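Long-range contacts in MAR1 Ribonuclease (Caenorhabditis elegans, PDB 2B34), which is probably a hydrolase of the isochorismatase family and may act as a ribonuclease: residues Glu35-Ser40 and Asp134-Ser138; Val115-Tyr120 and Gln150-Ala156; Tyr32-Ile36 and Pro189-Leu193. Residues are numbered along the deposited sequence.

Contact 1: residues Glu35-Ser40 and Asp134-Ser138; sequences EIITTS and DAVSS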
ATOM      1  N   GLU A  35      -4.551 -19.838  15.339  1.00 17.17           N
ATOM      2  CA  GLU A  35      -5.415 -18.661  15.162  1.00 16.94           C
ATOM      3  C   GLU A  35      -6.234 -18.762  13.876  1.00 16.83           C
ATOM      4  O   GLU A  35      -7.444 -18.524  13.862  1.00 16.80           O
ATOM      5  CB  GLU A  35      -4.566 -17.381  15.127  1.00 16.74           C
ATOM      6  CG  GLU A  35      -3.945 -16.973  16.460  1.00 16.66           C
ATOM      7  CD  GLU A  35      -2.562 -17.561  16.714  1.00 17.15           C
ATOM      8  OE1 GLU A  35      -2.229 -18.629  16.167  1.00 18.04           O
ATOM      9  OE2 GLU A  35      -1.797 -16.948  17.485  1.00 17.52           O
ATOM     10  N   ILE A  36      -5.542 -19.124  12.806  1.00 16.93           N
ATOM     11  CA  ILE A  36      -6.103 -19.267  11.470  1.00 17.41           C
ATOM     12  C   ILE A  36      -7.162 -20.374  11.399  1.00 17.26           C
ATOM     13  O   ILE A  36      -8.157 -20.238  10.683  1.00 17.21           O
ATOM     14  CB  ILE A  36      -4.946 -19.467  10.438  1.00 17.64           C
ATOM     15  CG1 ILE A  36      -4.634 -18.154   9.717  1.00 18.29           C
ATOM     16  CG2 ILE A  36      -5.228 -20.576   9.442  1.00 18.67           C
ATOM     17  CD1 ILE A  36      -3.925 -17.129  10.564  1.00 18.96           C
ATOM     18  N   ILE A  37      -6.949 -21.448  12.156  1.00 17.17           N
ATOM     19  CA  ILE A  37      -7.936 -22.524  12.287  1.00 17.27           C
ATOM     20  C   ILE A  37      -9.195 -22.015  12.988  1.00 17.31           C
ATOM     21  O   ILE A  37     -10.304 -22.204  12.486  1.00 17.19           O
ATOM     22  CB  ILE A  37      -7.360 -23.758  13.048  1.00 17.45           C
ATOM     23  CG1 ILE A  37      -6.243 -24.442  12.240  1.00 17.39           C
ATOM     24  CG2 ILE A  37      -8.486 -24.741  13.461  1.00 17.12           C
ATOM     25  CD1 ILE A  37      -6.585 -24.792  10.779  1.00 18.58           C
ATOM     26  N   THR A  38      -9.016 -21.364  14.138  1.00 17.26           N
ATOM     27  CA  THR A  38     -10.135 -20.761  14.864  1.00 17.39           C
ATOM     28  C   THR A  38     -10.945 -19.825  13.967  1.00 16.81           C
ATOM     29  O   THR A  38     -12.175 -19.889  13.936  1.00 16.98           O
ATOM     30  CB  THR A  38      -9.656 -20.001  16.130  1.00 17.30           C
ATOM     31  OG1 THR A  38      -9.034 -20.925  17.027  1.00 19.10           O
ATOM     32  CG2 THR A  38     -10.822 -19.340  16.850  1.00 17.24           C
ATOM     33  N   THR A  39     -10.246 -18.969  13.230  1.00 16.52           N
ATOM     34  CA  THR A  39     -10.896 -17.975  12.380  1.00 16.19           C
ATOM     35  C   THR A  39     -11.509 -18.608  11.123  1.00 15.96           C
ATOM     36  O   THR A  39     -12.608 -18.231  10.721  1.00 15.73           O
ATOM     37  CB  THR A  39      -9.930 -16.826  12.031  1.00 15.99           C
ATOM     38  OG1 THR A  39      -9.409 -16.279  13.245  1.00 16.61           O
ATOM     39  CG2 THR A  39     -10.642 -15.722  11.275  1.00 16.10           C
ATOM     40  N   SER A  40     -10.811 -19.572  10.522  1.00 15.82           N
ATOM     41  CA  SER A  40     -11.378 -20.336   9.402  1.00 16.10           C
ATOM     42  C   SER A  40     -12.649 -21.079   9.824  1.00 16.09           C
ATOM     43  O   SER A  40     -13.593 -21.176   9.044  1.00 16.18           O
ATOM     44  CB  SER A  40     -10.360 -21.310   8.798  1.00 16.04           C
ATOM     45  OG  SER A  40      -9.252 -20.616   8.236  1.00 16.61           O
ATOM     46  N   ASP A 134      -7.040 -12.712   8.176  1.00 13.72           N
ATOM     47  CA  ASP A 134      -6.871 -13.311   9.501  1.00 13.68           C
ATOM     48  C   ASP A 134      -7.154 -14.825   9.532  1.00 13.98           C
ATOM     49  O   ASP A 134      -7.170 -15.450  10.599  1.00 13.91           O
ATOM     50  CB  ASP A 134      -7.658 -12.547  10.579  1.00 13.39           C
ATOM     51  CG  ASP A 134      -9.129 -12.323  10.226  1.00 13.41           C
ATOM     52  OD1 ASP A 134      -9.538 -12.510   9.062  1.00 12.96           O
ATOM     53  OD2 ASP A 134      -9.887 -11.936  11.140  1.00 14.43           O
ATOM     54  N   ALA A 135      -7.353 -15.399   8.348  1.00 14.27           N
ATOM     55  CA  ALA A 135      -7.572 -16.831   8.187  1.00 14.24           C
ATOM     56  C   ALA A 135      -6.650 -17.384   7.095  1.00 14.57           C
ATOM     57  O   ALA A 135      -6.817 -18.522   6.638  1.00 14.87           O
ATOM     58  CB  ALA A 135      -9.034 -17.103   7.859  1.00 14.04           C
ATOM     59  N   VAL A 136      -5.673 -16.568   6.693  1.00 14.74           N
ATOM     60  CA  VAL A 136      -4.703 -16.913   5.645  1.00 14.95           C
ATOM     61  C   VAL A 136      -3.277 -16.645   6.148  1.00 15.18           C
ATOM     62  O   VAL A 136      -2.996 -15.576   6.697  1.00 15.57           O
ATOM     63  CB  VAL A 136      -4.987 -16.130   4.326  1.00 14.98           C
ATOM     64  CG1 VAL A 136      -3.840 -16.275   3.322  1.00 14.91           C
ATOM     65  CG2 VAL A 136      -6.292 -16.596   3.687  1.00 14.47           C
ATOM     66  N   SER A 137      -2.386 -17.621   5.978  1.00 15.07           N
ATOM     67  CA  SER A 137      -1.010 -17.499   6.462  1.00 15.21           C
ATOM     68  C   SER A 137       0.001 -18.353   5.675  1.00 15.24           C
ATOM     69  O   SER A 137      -0.381 -19.117   4.789  1.00 15.11           O
ATOM     70  CB  SER A 137      -0.946 -17.837   7.955  1.00 14.99           C
ATOM     71  OG  SER A 137       0.287 -17.428   8.508  1.00 14.82           O
ATOM     72  N   SER A 138       1.284 -18.207   6.018  1.00 15.37           N
ATOM     73  CA  SER A 138       2.385 -18.945   5.390  1.00 15.45           C
ATOM     74  C   SER A 138       3.374 -19.422   6.453  1.00 15.52           C
ATOM     75  O   SER A 138       3.247 -19.066   7.624  1.00 15.60           O
ATOM     76  CB  SER A 138       3.138 -18.052   4.396  1.00 15.32           C
ATOM     77  OG  SER A 138       2.307 -17.609   3.344  1.00 16.12           O
TER
HETATM   78  O   HOH W   1      -7.100 -15.166  13.410  1.00 13.77           O
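In the isochorismatase fold, a parallel sheet flanked by helices, this contact sets the opening turns of helix 33-49 against the corner at Asp134 and Ala135 that interrupts strand 128-137 near its C-terminal end. Psi is 8° and 12° at these two residues, and Ile36 is the helix residue nearest them, with 4.3 Å between its CA and Ala135 CA. Ile36 has chi1 at -100°, between the m and t wells. This setting lays its chain along the strand backbone: Ile36 CG1 comes to 3.4 Å from Ala135 C and 3.6 Å from Val136 N, while Ile36 CD1 lies 4.0 Å from Ser137 CB. One turn on, Thr39 is in the m rotamer, which holds OG1 3.0 Å from Glu35 O and turns CG2 to Ala135 CB (4.0 Å). Asp134 OD2, 3.9 Å from Thr39 CG2, is hydrogen-bonded to Ser161, and Ser137 OG to the carbonyl of Lys31, so both polar ends are engaged elsewhere. Water 1 links Thr39 OG1 (2.6 Å) to Asp134 O (2.8 Å). Ser40, also m, donates from OG to Ile36 O at 2.7 Å; this bond tucks its hydroxyl oxygen against the helix, with Ser40 OG 3.5 Å from Ala135 CB.

Contact 2: residues Val115-Tyr120 and Gln150-Ala156; sequences VLQTTY and QMEQAGA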
ATOM      1  N   VAL A 115      -3.144 -20.210  -2.075  1.00 19.87           N
ATOM      2  CA  VAL A 115      -4.090 -19.105  -1.940  1.00 19.03           C
ATOM      3  C   VAL A 115      -3.865 -18.085  -3.048  1.00 18.65           C
ATOM      4  O   VAL A 115      -4.822 -17.616  -3.654  1.00 18.14           O
ATOM      5  CB  VAL A 115      -4.019 -18.439  -0.535  1.00 19.01           C
ATOM      6  CG1 VAL A 115      -5.038 -17.314  -0.412  1.00 18.47           C
ATOM      7  CG2 VAL A 115      -4.249 -19.476   0.566  1.00 19.05           C
ATOM      8  N   LEU A 116      -2.598 -17.763  -3.313  1.00 18.45           N
ATOM      9  CA  LEU A 116      -2.238 -16.835  -4.384  1.00 18.37           C
ATOM     10  C   LEU A 116      -2.588 -17.390  -5.766  1.00 18.53           C
ATOM     11  O   LEU A 116      -3.213 -16.699  -6.569  1.00 18.76           O
ATOM     12  CB  LEU A 116      -0.751 -16.456  -4.318  1.00 18.21           C
ATOM     13  CG  LEU A 116      -0.234 -15.451  -5.361  1.00 17.79           C
ATOM     14  CD1 LEU A 116      -1.019 -14.137  -5.306  1.00 16.90           C
ATOM     15  CD2 LEU A 116       1.264 -15.197  -5.188  1.00 18.01           C
ATOM     16  N   GLN A 117      -2.181 -18.629  -6.038  1.00 18.74           N
ATOM     17  CA  GLN A 117      -2.474 -19.272  -7.325  1.00 19.00           C
ATOM     18  C   GLN A 117      -3.974 -19.450  -7.546  1.00 18.76           C
ATOM     19  O   GLN A 117      -4.470 -19.230  -8.654  1.00 18.85           O
ATOM     20  CB  GLN A 117      -1.749 -20.616  -7.466  1.00 19.07           C
ATOM     21  CG  GLN A 117      -0.215 -20.534  -7.515  1.00 20.96           C
ATOM     22  CD  GLN A 117       0.314 -19.581  -8.577  1.00 22.86           C
ATOM     23  OE1 GLN A 117      -0.224 -19.493  -9.684  1.00 24.72           O
ATOM     24  NE2 GLN A 117       1.377 -18.864  -8.244  1.00 22.87           N
ATOM     25  N   THR A 118      -4.690 -19.841  -6.494  1.00 18.61           N
ATOM     26  CA  THR A 118      -6.154 -19.930  -6.551  1.00 18.49           C
ATOM     27  C   THR A 118      -6.743 -18.562  -6.872  1.00 18.33           C
ATOM     28  O   THR A 118      -7.571 -18.440  -7.774  1.00 18.23           O
ATOM     29  CB  THR A 118      -6.760 -20.488  -5.236  1.00 18.22           C
ATOM     30  OG1 THR A 118      -6.250 -21.802  -4.997  1.00 18.11           O
ATOM     31  CG2 THR A 118      -8.284 -20.553  -5.308  1.00 18.40           C
ATOM     32  N   THR A 119      -6.293 -17.547  -6.132  1.00 18.41           N
ATOM     33  CA  THR A 119      -6.714 -16.152  -6.318  1.00 18.60           C
ATOM     34  C   THR A 119      -6.568 -15.692  -7.774  1.00 18.84           C
ATOM     35  O   THR A 119      -7.517 -15.158  -8.351  1.00 19.16           O
ATOM     36  CB  THR A 119      -5.938 -15.203  -5.356  1.00 18.48           C
ATOM     37  OG1 THR A 119      -6.344 -15.460  -4.005  1.00 18.22           O
ATOM     38  CG2 THR A 119      -6.189 -13.734  -5.683  1.00 18.75           C
ATOM     39  N   TYR A 120      -5.389 -15.911  -8.358  1.00 18.99           N
ATOM     40  CA  TYR A 120      -5.131 -15.558  -9.760  1.00 19.28           C
ATOM     41  C   TYR A 120      -6.060 -16.285 -10.729  1.00 19.53           C
ATOM     42  O   TYR A 120      -6.624 -15.668 -11.637  1.00 19.51           O
ATOM     43  CB  TYR A 120      -3.684 -15.868 -10.151  1.00 19.19           C
ATOM     44  CG  TYR A 120      -2.620 -14.925  -9.632  1.00 19.33           C
ATOM     45  CD1 TYR A 120      -2.948 -13.696  -9.039  1.00 18.67           C
ATOM     46  CD2 TYR A 120      -1.266 -15.250  -9.771  1.00 19.02           C
ATOM     47  CE1 TYR A 120      -1.948 -12.834  -8.576  1.00 18.22           C
ATOM     48  CE2 TYR A 120      -0.267 -14.397  -9.319  1.00 19.22           C
ATOM     49  CZ  TYR A 120      -0.610 -13.193  -8.726  1.00 19.16           C
ATOM     50  OH  TYR A 120       0.395 -12.357  -8.287  1.00 19.62           O
ATOM     51  N   GLN A 150       0.546  -9.030  -3.551  1.00 19.33           N
ATOM     52  CA  GLN A 150       0.348  -9.572  -4.899  1.00 20.19           C
ATOM     53  C   GLN A 150      -1.128  -9.808  -5.190  1.00 20.62           C
ATOM     54  O   GLN A 150      -1.595  -9.562  -6.303  1.00 20.44           O
ATOM     55  CB  GLN A 150       1.120 -10.879  -5.088  1.00 20.29           C
ATOM     56  CG  GLN A 150       2.622 -10.740  -4.954  1.00 21.01           C
ATOM     57  CD  GLN A 150       3.332 -12.076  -4.853  1.00 21.63           C
ATOM     58  OE1 GLN A 150       3.545 -12.751  -5.857  1.00 22.48           O
ATOM     59  NE2 GLN A 150       3.721 -12.452  -3.639  1.00 21.22           N
ATOM     60  N   MET A 151      -1.854 -10.294  -4.185  1.00 21.14           N
ATOM     61  CA  MET A 151      -3.289 -10.524  -4.314  1.00 21.95           C
ATOM     62  C   MET A 151      -4.033  -9.228  -4.620  1.00 21.56           C
ATOM     63  O   MET A 151      -4.851  -9.187  -5.537  1.00 21.43           O
ATOM     64  CB  MET A 151      -3.854 -11.183  -3.054  1.00 21.72           C
ATOM     65  CG  MET A 151      -3.434 -12.627  -2.859  1.00 22.39           C
ATOM     66  SD  MET A 151      -3.825 -13.192  -1.191  1.00 24.09           S
ATOM     67  CE  MET A 151      -2.667 -14.525  -0.994  1.00 22.40           C
ATOM     68  N   GLU A 152      -3.736  -8.171  -3.869  1.00 21.85           N
ATOM     69  CA  GLU A 152      -4.415  -6.889  -4.074  1.00 22.50           C
ATOM     70  C   GLU A 152      -3.979  -6.174  -5.357  1.00 21.92           C
ATOM     71  O   GLU A 152      -4.777  -5.456  -5.956  1.00 22.22           O
ATOM     72  CB  GLU A 152      -4.303  -5.978  -2.845  1.00 22.42           C
ATOM     73  CG  GLU A 152      -3.102  -5.048  -2.817  1.00 24.02           C
ATOM     74  CD  GLU A 152      -3.068  -4.186  -1.574  1.00 24.09           C
ATOM     75  OE1 GLU A 152      -4.144  -3.708  -1.145  1.00 25.76           O
ATOM     76  OE2 GLU A 152      -1.964  -3.993  -1.020  1.00 26.61           O
ATOM     77  N   GLN A 153      -2.724  -6.370  -5.770  1.00 21.48           N
ATOM     78  CA  GLN A 153      -2.243  -5.867  -7.063  1.00 21.28           C
ATOM     79  C   GLN A 153      -3.080  -6.445  -8.208  1.00 20.74           C
ATOM     80  O   GLN A 153      -3.396  -5.745  -9.171  1.00 20.47           O
ATOM     81  CB  GLN A 153      -0.757  -6.201  -7.281  1.00 21.31           C
ATOM     82  CG  GLN A 153       0.236  -5.330  -6.502  1.00 21.85           C
ATOM     83  CD  GLN A 153       1.696  -5.678  -6.806  1.00 22.08           C
ATOM     84  OE1 GLN A 153       2.269  -6.605  -6.228  1.00 23.38           O
ATOM     85  NE2 GLN A 153       2.301  -4.922  -7.711  1.00 23.40           N
ATOM     86  N   ALA A 154      -3.438  -7.723  -8.085  1.00 20.14           N
ATOM     87  CA  ALA A 154      -4.238  -8.420  -9.096  1.00 19.80           C
ATOM     88  C   ALA A 154      -5.734  -8.088  -9.036  1.00 19.46           C
ATOM     89  O   ALA A 154      -6.471  -8.399  -9.966  1.00 19.51           O
ATOM     90  CB  ALA A 154      -4.022  -9.921  -8.988  1.00 19.88           C
ATOM     91  N   GLY A 155      -6.176  -7.474  -7.940  1.00 19.26           N
ATOM     92  CA  GLY A 155      -7.574  -7.060  -7.786  1.00 18.80           C
ATOM     93  C   GLY A 155      -8.377  -7.828  -6.747  1.00 18.52           C
ATOM     94  O   GLY A 155      -9.605  -7.687  -6.673  1.00 18.54           O
ATOM     95  N   ALA A 156      -7.691  -8.642  -5.946  1.00 18.06           N
ATOM     96  CA  ALA A 156      -8.337  -9.362  -4.852  1.00 17.78           C
ATOM     97  C   ALA A 156      -8.597  -8.413  -3.697  1.00 17.61           C
ATOM     98  O   ALA A 156      -7.815  -7.502  -3.454  1.00 17.63           O
ATOM     99  CB  ALA A 156      -7.479 -10.521  -4.394  1.00 17.65           C
TER
HETATM  100  O   HOH W   2       2.823 -13.141  -8.257  1.00 18.29           O
HETATM  101  O   HOH W   3      -0.121  -9.380  -8.535  1.00 22.14           O
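Helices 114-124 and 141-154 lie side by side in this alpha/beta fold: their short segments point the same way within 5° and approach to 10.1 Å between axes. The main bump is Met151, whose extended chain (chi2 and chi3 both t) fills the hollow made by Val115, Leu116 and Thr119. Met151 CE reaches Val115 CG1 at 3.7 Å, and Met151 CG lies 3.8 Å from Leu116 CD1 and 4.1 Å from Thr119 CG2. Thr119 CG2 also meets Ala156 CB at 3.7 Å. Ala156 is brought there by a Schellman motif, in which Ala156 N donates to Met151 O (2.9 Å), Gly155 N bonds weakly to Glu152 O (3.2 Å) and Gly155 has a phi of 111°. Ala154 CB packs against the Tyr120 ring, 3.6 Å from Tyr120 CE1, and water 2 and water 3 bridge Tyr120 OH to Gln150 OE1 and Gln150 O. Gln150 NE2 donates to the carbonyl of Phe146 in the same helix, and Gln150 OE1 also bonds Thr159 of a second subunit, so the groove borders a subunit interface. Inward, Val115 and Thr119 rest on Leu106 of strand 103-109, and Thr119 and Met151 share Val131 of strand 128-137.

Contact 3: residues Tyr32-Ile36 and Pro189-Leu193; sequences YFPEI and PDTGL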
ATOM      1  N   TYR A  32       0.976 -18.588  12.995  1.00 16.96           N
ATOM      2  CA  TYR A  32      -0.381 -18.441  13.534  1.00 16.91           C
ATOM      3  C   TYR A  32      -1.352 -19.533  13.071  1.00 16.94           C
ATOM      4  O   TYR A  32      -2.518 -19.254  12.774  1.00 16.96           O
ATOM      5  CB  TYR A  32      -0.962 -17.050  13.221  1.00 16.84           C
ATOM      6  CG  TYR A  32      -0.058 -15.893  13.578  1.00 16.72           C
ATOM      7  CD1 TYR A  32      -0.023 -15.379  14.877  1.00 16.68           C
ATOM      8  CD2 TYR A  32       0.761 -15.306  12.614  1.00 16.65           C
ATOM      9  CE1 TYR A  32       0.809 -14.306  15.205  1.00 16.31           C
ATOM     10  CE2 TYR A  32       1.593 -14.238  12.931  1.00 16.49           C
ATOM     11  CZ  TYR A  32       1.614 -13.744  14.224  1.00 16.28           C
ATOM     12  OH  TYR A  32       2.439 -12.685  14.529  1.00 16.61           O
ATOM     13  N   PHE A  33      -0.880 -20.777  13.016  1.00 17.12           N
ATOM     14  CA  PHE A  33      -1.738 -21.884  12.591  1.00 17.18           C
ATOM     15  C   PHE A  33      -2.998 -22.026  13.473  1.00 17.19           C
ATOM     16  O   PHE A  33      -4.113 -22.061  12.948  1.00 17.10           O
ATOM     17  CB  PHE A  33      -0.956 -23.201  12.494  1.00 17.19           C
ATOM     18  CG  PHE A  33      -1.725 -24.312  11.830  1.00 17.21           C
ATOM     19  CD1 PHE A  33      -1.822 -24.376  10.441  1.00 17.56           C
ATOM     20  CD2 PHE A  33      -2.360 -25.290  12.592  1.00 16.50           C
ATOM     21  CE1 PHE A  33      -2.535 -25.405   9.817  1.00 16.86           C
ATOM     22  CE2 PHE A  33      -3.078 -26.319  11.977  1.00 16.79           C
ATOM     23  CZ  PHE A  33      -3.162 -26.378  10.587  1.00 17.05           C
ATOM     24  N   PRO A  34      -2.829 -22.090  14.811  1.00 17.30           N
ATOM     25  CA  PRO A  34      -4.009 -22.199  15.675  1.00 17.13           C
ATOM     26  C   PRO A  34      -5.034 -21.070  15.506  1.00 17.21           C
ATOM     27  O   PRO A  34      -6.241 -21.327  15.530  1.00 17.16           O
ATOM     28  CB  PRO A  34      -3.405 -22.191  17.081  1.00 17.39           C
ATOM     29  CG  PRO A  34      -2.023 -22.748  16.891  1.00 17.27           C
ATOM     30  CD  PRO A  34      -1.584 -22.111  15.607  1.00 17.28           C
ATOM     31  N   GLU A  35      -4.551 -19.838  15.339  1.00 17.17           N
ATOM     32  CA  GLU A  35      -5.415 -18.661  15.162  1.00 16.94           C
ATOM     33  C   GLU A  35      -6.234 -18.762  13.876  1.00 16.83           C
ATOM     34  O   GLU A  35      -7.444 -18.524  13.862  1.00 16.80           O
ATOM     35  CB  GLU A  35      -4.566 -17.381  15.127  1.00 16.74           C
ATOM     36  CG  GLU A  35      -3.945 -16.973  16.460  1.00 16.66           C
ATOM     37  CD  GLU A  35      -2.562 -17.561  16.714  1.00 17.15           C
ATOM     38  OE1 GLU A  35      -2.229 -18.629  16.167  1.00 18.04           O
ATOM     39  OE2 GLU A  35      -1.797 -16.948  17.485  1.00 17.52           O
ATOM     40  N   ILE A  36      -5.542 -19.124  12.806  1.00 16.93           N
ATOM     41  CA  ILE A  36      -6.103 -19.267  11.470  1.00 17.41           C
ATOM     42  C   ILE A  36      -7.162 -20.374  11.399  1.00 17.26           C
ATOM     43  O   ILE A  36      -8.157 -20.238  10.683  1.00 17.21           O
ATOM     44  CB  ILE A  36      -4.946 -19.467  10.438  1.00 17.64           C
ATOM     45  CG1 ILE A  36      -4.634 -18.154   9.717  1.00 18.29           C
ATOM     46  CG2 ILE A  36      -5.228 -20.576   9.442  1.00 18.67           C
ATOM     47  CD1 ILE A  36      -3.925 -17.129  10.564  1.00 18.96           C
ATOM     48  N   PRO A 189      -8.759 -13.951  16.738  1.00 19.68           N
ATOM     49  CA  PRO A 189      -7.406 -13.892  17.283  1.00 19.62           C
ATOM     50  C   PRO A 189      -6.451 -13.103  16.386  1.00 19.34           C
ATOM     51  O   PRO A 189      -6.484 -13.248  15.159  1.00 19.46           O
ATOM     52  CB  PRO A 189      -6.989 -15.365  17.343  1.00 19.73           C
ATOM     53  CG  PRO A 189      -8.271 -16.116  17.429  1.00 20.03           C
ATOM     54  CD  PRO A 189      -9.229 -15.343  16.591  1.00 19.83           C
ATOM     55  N   ASP A 190      -5.619 -12.274  17.015  1.00 19.00           N
ATOM     56  CA  ASP A 190      -4.625 -11.458  16.329  1.00 18.66           C
ATOM     57  C   ASP A 190      -3.574 -12.310  15.635  1.00 18.14           C
ATOM     58  O   ASP A 190      -3.095 -13.298  16.192  1.00 18.28           O
ATOM     59  CB  ASP A 190      -3.933 -10.524  17.326  1.00 18.91           C
ATOM     60  CG  ASP A 190      -2.812  -9.714  16.689  1.00 19.33           C
ATOM     61  OD1 ASP A 190      -3.108  -8.658  16.097  1.00 19.56           O
ATOM     62  OD2 ASP A 190      -1.638 -10.135  16.775  1.00 19.81           O
ATOM     63  N   THR A 191      -3.209 -11.913  14.419  1.00 17.83           N
ATOM     64  CA  THR A 191      -2.133 -12.572  13.682  1.00 17.28           C
ATOM     65  C   THR A 191      -1.031 -11.605  13.230  1.00 17.22           C
ATOM     66  O   THR A 191      -0.403 -11.798  12.183  1.00 16.98           O
ATOM     67  CB  THR A 191      -2.674 -13.403  12.491  1.00 17.29           C
ATOM     68  OG1 THR A 191      -3.327 -12.539  11.557  1.00 17.05           O
ATOM     69  CG2 THR A 191      -3.657 -14.460  12.978  1.00 16.47           C
ATOM     70  N   GLY A 192      -0.803 -10.570  14.039  1.00 17.33           N
ATOM     71  CA  GLY A 192       0.302  -9.625  13.847  1.00 17.27           C
ATOM     72  C   GLY A 192       0.305  -8.795  12.573  1.00 17.32           C
ATOM     73  O   GLY A 192       1.365  -8.345  12.120  1.00 17.47           O
ATOM     74  N   LEU A 193      -0.879  -8.579  12.005  1.00 16.99           N
ATOM     75  CA  LEU A 193      -1.012  -7.899  10.715  1.00 16.88           C
ATOM     76  C   LEU A 193      -0.904  -6.372  10.788  1.00 16.64           C
ATOM     77  O   LEU A 193      -0.653  -5.717   9.779  1.00 16.57           O
ATOM     78  CB  LEU A 193      -2.325  -8.300  10.040  1.00 16.72           C
ATOM     79  CG  LEU A 193      -2.415  -9.742   9.530  1.00 17.20           C
ATOM     80  CD1 LEU A 193      -3.860 -10.123   9.257  1.00 15.82           C
ATOM     81  CD2 LEU A 193      -1.537  -9.959   8.290  1.00 16.57           C
TER
HETATM   82  O   HOH W   4      -3.037 -14.477  18.536  1.00 28.85           O
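The start of helix 33-49 is covered here by the loop that follows helix 177-183, and an Asx turn shapes that loop: Gly192 N donates to Asp190 OD2 at 2.9 Å with an N-H...O angle of 148°. Tyr32, at the N-cap position, has positive phi and psi (57° and 41°), and its carbonyl O accepts from Ile36 N at 3.0 Å, closing the first helical turn. Its ring lies flat against the loop backbone. Thr191 CA sits 3.7 Å from the ring centroid and only 11° off the ring normal, a CH-pi contact, and Thr191 O lies over a face, 3.2 Å from Tyr32 CE2. Gly192 suits this spot on two counts: its phi is 63°, and an ideal CB would come within 2.5 Å of Tyr32 OH. Thr191 CG2 packs in a pocket of three helix-end residues, at 3.7 Å from Tyr32 CB, 3.7 Å from Glu35 CB and 3.6 Å from Ile36 CD1. Farther along, the aliphatic part of Glu35 meets Pro189, with Glu35 CG 3.6 Å from Pro189 CB, while water 4 donates to both Glu35 OE2 (3.0 Å) and Asp190 O (2.6 Å). The loop also takes part in the tetramer, as Gly192 O accepts a hydrogen bond from Ser197 of a second subunit. Within the chain, Arg144 of helix 141-154 bonds Thr191 OG1 and touches Tyr32, and on the inner side Ile36 rests on Ser137 of strand 128-137.

From the N terminus, residues 32-40 come first and serve two contacts, which share Glu35 and Ile36. Contact 1 closes a loop of 93 residues back to strand 128-137, and contact 3 a longer one of 152 residues to the loop beyond helix 177-183. Their centres are 6 Å apart, and Thr39 OG1 lies 3.5 Å from Pro189 CD. Contact 2 closes a short loop around strand 128-137; it crosses contact 1, since 134-138 falls between its segments, and lies wholly within the span of contact 3. Val136 CG1 and Val115 CG1, 4.1 Å apart, join contacts 1 and 2. Together the three tie strand 128-137 to three helices and the C-terminal loop.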